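Zinc finger (CCCH type) motif-containing protein (Toxoplasma gondii, PDB 7NG2) probably reads N6-methyladenosine in messenger RNA through its YTH domain, the part described here, and so couples this mark to polyadenylation. Local coordinates at residues A[56-61]-A[96-101]. Residues are numbered along the deposited sequence; the frame is centred on the assembly and turned at random.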
ATOM      1  N   VAL A  56       4.523  -8.450  -1.057  1.00 12.52           N
ATOM      2  CA  VAL A  56       3.218  -7.798  -1.050  1.00 12.35           C
ATOM      3  C   VAL A  56       3.445  -6.294  -1.035  1.00 12.21           C
ATOM      4  O   VAL A  56       4.008  -5.750  -0.077  1.00 12.96           O
ATOM      5  CB  VAL A  56       2.370  -8.257   0.145  1.00 13.41           C
ATOM      6  CG1 VAL A  56       1.094  -7.446   0.231  1.00 14.23           C
ATOM      7  CG2 VAL A  56       2.066  -9.744   0.028  1.00 14.66           C
ATOM      8  N   LEU A  57       3.009  -5.622  -2.102  1.00 12.49           N
ATOM      9  CA  LEU A  57       3.184  -4.187  -2.265  1.00 12.46           C
ATOM     10  C   LEU A  57       1.887  -3.458  -1.950  1.00 12.36           C
ATOM     11  O   LEU A  57       0.799  -3.904  -2.336  1.00 13.19           O
ATOM     12  CB  LEU A  57       3.625  -3.846  -3.692  1.00 14.15           C
ATOM     13  CG  LEU A  57       5.038  -4.253  -4.126  1.00 17.37           C
ATOM     14  CD1 LEU A  57       6.080  -3.891  -3.075  1.00 20.61           C
ATOM     15  CD2 LEU A  57       5.137  -5.722  -4.500  1.00 18.97           C
ATOM     16  N   LEU A  58       2.025  -2.370  -1.199  1.00 13.20           N
ATOM     17  CA  LEU A  58       0.915  -1.531  -0.768  1.00 12.60           C
ATOM     18  C   LEU A  58       1.097  -0.165  -1.408  1.00 12.10           C
ATOM     19  O   LEU A  58       2.123   0.483  -1.206  1.00 13.09           O
ATOM     20  CB  LEU A  58       0.913  -1.414   0.753  1.00 13.27           C
ATOM     21  CG  LEU A  58       0.955  -2.760   1.476  1.00 16.20           C
ATOM     22  CD1 LEU A  58       1.082  -2.498   2.951  1.00 19.38           C
ATOM     23  CD2 LEU A  58      -0.274  -3.616   1.198  1.00 17.12           C
ATOM     24  N   LEU A  59       0.100   0.266  -2.174  1.00 11.80           N
ATOM     25  CA  LEU A  59       0.161   1.504  -2.952  1.00 12.69           C
ATOM     26  C   LEU A  59      -0.758   2.499  -2.258  1.00 12.11           C
ATOM     27  O   LEU A  59      -1.982   2.317  -2.255  1.00 12.89           O
ATOM     28  CB  LEU A  59      -0.298   1.241  -4.387  1.00 13.31           C
ATOM     29  CG  LEU A  59       0.697   0.505  -5.310  1.00 15.14           C
ATOM     30  CD1 LEU A  59       1.112  -0.893  -4.819  1.00 17.05           C
ATOM     31  CD2 LEU A  59       0.144   0.428  -6.735  1.00 17.21           C
ATOM     32  N   PHE A  60      -0.171   3.530  -1.655  1.00 12.03           N
ATOM     33  CA  PHE A  60      -0.904   4.394  -0.732  1.00 12.61           C
ATOM     34  C   PHE A  60      -1.548   5.568  -1.452  1.00 12.83           C
ATOM     35  O   PHE A  60      -0.885   6.276  -2.216  1.00 13.40           O
ATOM     36  CB  PHE A  60       0.041   4.916   0.340  1.00 13.39           C
ATOM     37  CG  PHE A  60       0.414   3.884   1.369  1.00 14.14           C
ATOM     38  CD1 PHE A  60       1.501   3.045   1.170  1.00 15.64           C
ATOM     39  CD2 PHE A  60      -0.327   3.746   2.536  1.00 16.60           C
ATOM     40  CE1 PHE A  60       1.860   2.098   2.117  1.00 17.39           C
ATOM     41  CE2 PHE A  60       0.024   2.793   3.485  1.00 17.87           C
ATOM     42  CZ  PHE A  60       1.114   1.968   3.267  1.00 18.12           C
ATOM     43  N   SER A  61      -2.830   5.790  -1.172  1.00 12.94           N
ATOM     44  CA  SER A  61      -3.605   6.877  -1.768  1.00 13.46           C
ATOM     45  C   SER A  61      -4.515   7.484  -0.705  1.00 14.22           C
ATOM     46  O   SER A  61      -5.525   6.885  -0.321  1.00 15.19           O
ATOM     47  CB  SER A  61      -4.422   6.345  -2.944  1.00 14.19           C
ATOM     48  OG  SER A  61      -5.301   7.349  -3.418  1.00 16.42           O
ATOM     49  N   SER A  96      -4.782  -5.908  13.755  1.00 19.35           N
ATOM     50  CA  SER A  96      -3.567  -5.517  14.456  1.00 19.10           C
ATOM     51  C   SER A  96      -2.596  -4.829  13.497  1.00 16.25           C
ATOM     52  O   SER A  96      -2.627  -5.035  12.276  1.00 16.63           O
ATOM     53  CB  SER A  96      -2.884  -6.736  15.079  1.00 21.24           C
ATOM     54  OG  SER A  96      -3.660  -7.299  16.124  1.00 26.39           O
ATOM     55  N   ASN A  97      -1.722  -3.999  14.065  1.00 16.20           N
ATOM     56  CA  ASN A  97      -0.718  -3.300  13.278  1.00 15.51           C
ATOM     57  C   ASN A  97       0.269  -4.279  12.659  1.00 15.39           C
ATOM     58  O   ASN A  97       0.625  -5.300  13.248  1.00 16.73           O
ATOM     59  CB  ASN A  97       0.063  -2.333  14.168  1.00 15.38           C
ATOM     60  CG  ASN A  97      -0.805  -1.228  14.721  1.00 15.94           C
ATOM     61  OD1 ASN A  97      -1.787  -0.833  14.111  1.00 17.59           O
ATOM     62  ND2 ASN A  97      -0.438  -0.715  15.888  1.00 17.63           N
ATOM     63  N   PHE A  98       0.730  -3.953  11.458  1.00 14.80           N
ATOM     64  CA  PHE A  98       1.779  -4.726  10.815  1.00 14.52           C
ATOM     65  C   PHE A  98       2.857  -3.788  10.291  1.00 14.56           C
ATOM     66  O   PHE A  98       2.625  -2.594  10.076  1.00 14.88           O
ATOM     67  CB  PHE A  98       1.246  -5.642   9.695  1.00 15.55           C
ATOM     68  CG  PHE A  98       0.452  -4.929   8.626  1.00 15.25           C
ATOM     69  CD1 PHE A  98       1.077  -4.433   7.499  1.00 15.07           C
ATOM     70  CD2 PHE A  98      -0.926  -4.796   8.737  1.00 17.10           C
ATOM     71  CE1 PHE A  98       0.350  -3.810   6.499  1.00 16.73           C
ATOM     72  CE2 PHE A  98      -1.660  -4.168   7.746  1.00 16.54           C
ATOM     73  CZ  PHE A  98      -1.017  -3.674   6.622  1.00 17.36           C
ATOM     74  N   ARG A  99       4.055  -4.338  10.118  1.00 14.73           N
ATOM     75  CA  ARG A  99       5.185  -3.542   9.666  1.00 14.78           C
ATOM     76  C   ARG A  99       5.111  -3.306   8.163  1.00 14.18           C
ATOM     77  O   ARG A  99       4.743  -4.199   7.388  1.00 14.88           O
ATOM     78  CB  ARG A  99       6.500  -4.238  10.021  1.00 17.30           C
ATOM     79  CG  ARG A  99       6.915  -4.041  11.472  1.00 23.38           C
ATOM     80  CD  ARG A  99       8.339  -4.510  11.731  1.00 29.74           C
ATOM     81  NE  ARG A  99       8.476  -5.956  11.592  1.00 36.59           N
ATOM     82  CZ  ARG A  99       9.276  -6.551  10.713  1.00 39.89           C
ATOM     83  NH1 ARG A  99      10.018  -5.824   9.884  1.00 39.99           N
ATOM     84  NH2 ARG A  99       9.335  -7.875  10.662  1.00 43.72           N
ATOM     85  N   VAL A 100       5.481  -2.093   7.763  0.62 14.17           N
ATOM     86  CA  VAL A 100       5.578  -1.692   6.365  0.62 13.44           C
ATOM     87  C   VAL A 100       6.924  -1.014   6.167  0.62 13.56           C
ATOM     88  O   VAL A 100       7.379  -0.249   7.025  0.62 15.37           O
ATOM     89  CB  VAL A 100       4.443  -0.717   5.983  0.62 13.92           C
ATOM     90  CG1 VAL A 100       4.601  -0.223   4.542  0.62 14.28           C
ATOM     91  CG2 VAL A 100       3.100  -1.378   6.170  0.62 14.40           C
ATOM     92  N   MET A 101       7.565  -1.299   5.039  0.62 13.96           N
ATOM     93  CA  MET A 101       8.783  -0.615   4.624  0.62 15.55           C
ATOM     94  C   MET A 101       8.397   0.278   3.454  0.62 15.01           C
ATOM     95  O   MET A 101       8.068  -0.222   2.373  0.62 14.91           O
ATOM     96  CB  MET A 101       9.838  -1.641   4.208  0.62 16.12           C
ATOM     97  CG  MET A 101      11.088  -1.057   3.558  0.62 18.45           C
ATOM     98  SD  MET A 101      12.296  -2.309   3.053  0.62 24.76           S
ATOM     99  CE  MET A 101      12.839  -2.941   4.638  0.62 28.16           C
TER
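L58 and V100 meet through single methyl groups, CD1 of L58 lying 4.0 Å from CG2 of V100 in the conformer described, one of two modelled for this valine, and the same leucine methyl also reaches F98. CD1 of L58 lies at the edge of the F98 ring, in its plane, 3.9 Å from F98 CE1, the two side chains reaching toward one another head-on. With CG anti to its own carbonyl carbon (chi1 -52°), the L58 chain is aimed across the gap, and an extended chi2 of 175° carries CD1 to its far end. Strands 55-62 and 98-109 belong to the central mixed sheet of the YTH domain, a member of the PUA clan, but are not neighbours in it: strand 67-74 runs between them. The two short segments cross at 77° with their axes 8.9 Å apart, consistent with strong sheet twist that lets side chains from one face meet over the intervening strand. L46 of helix 40-52 packs on both L58 and F98, joining this buried apolar cluster to the helix. The other branch of V100, CG1, sits near the plane of the F60 ring at its edge, 4.3 Å from F60 CZ in the same conformer, while W102 stacks on F60 and W36 meets it edge-to-face.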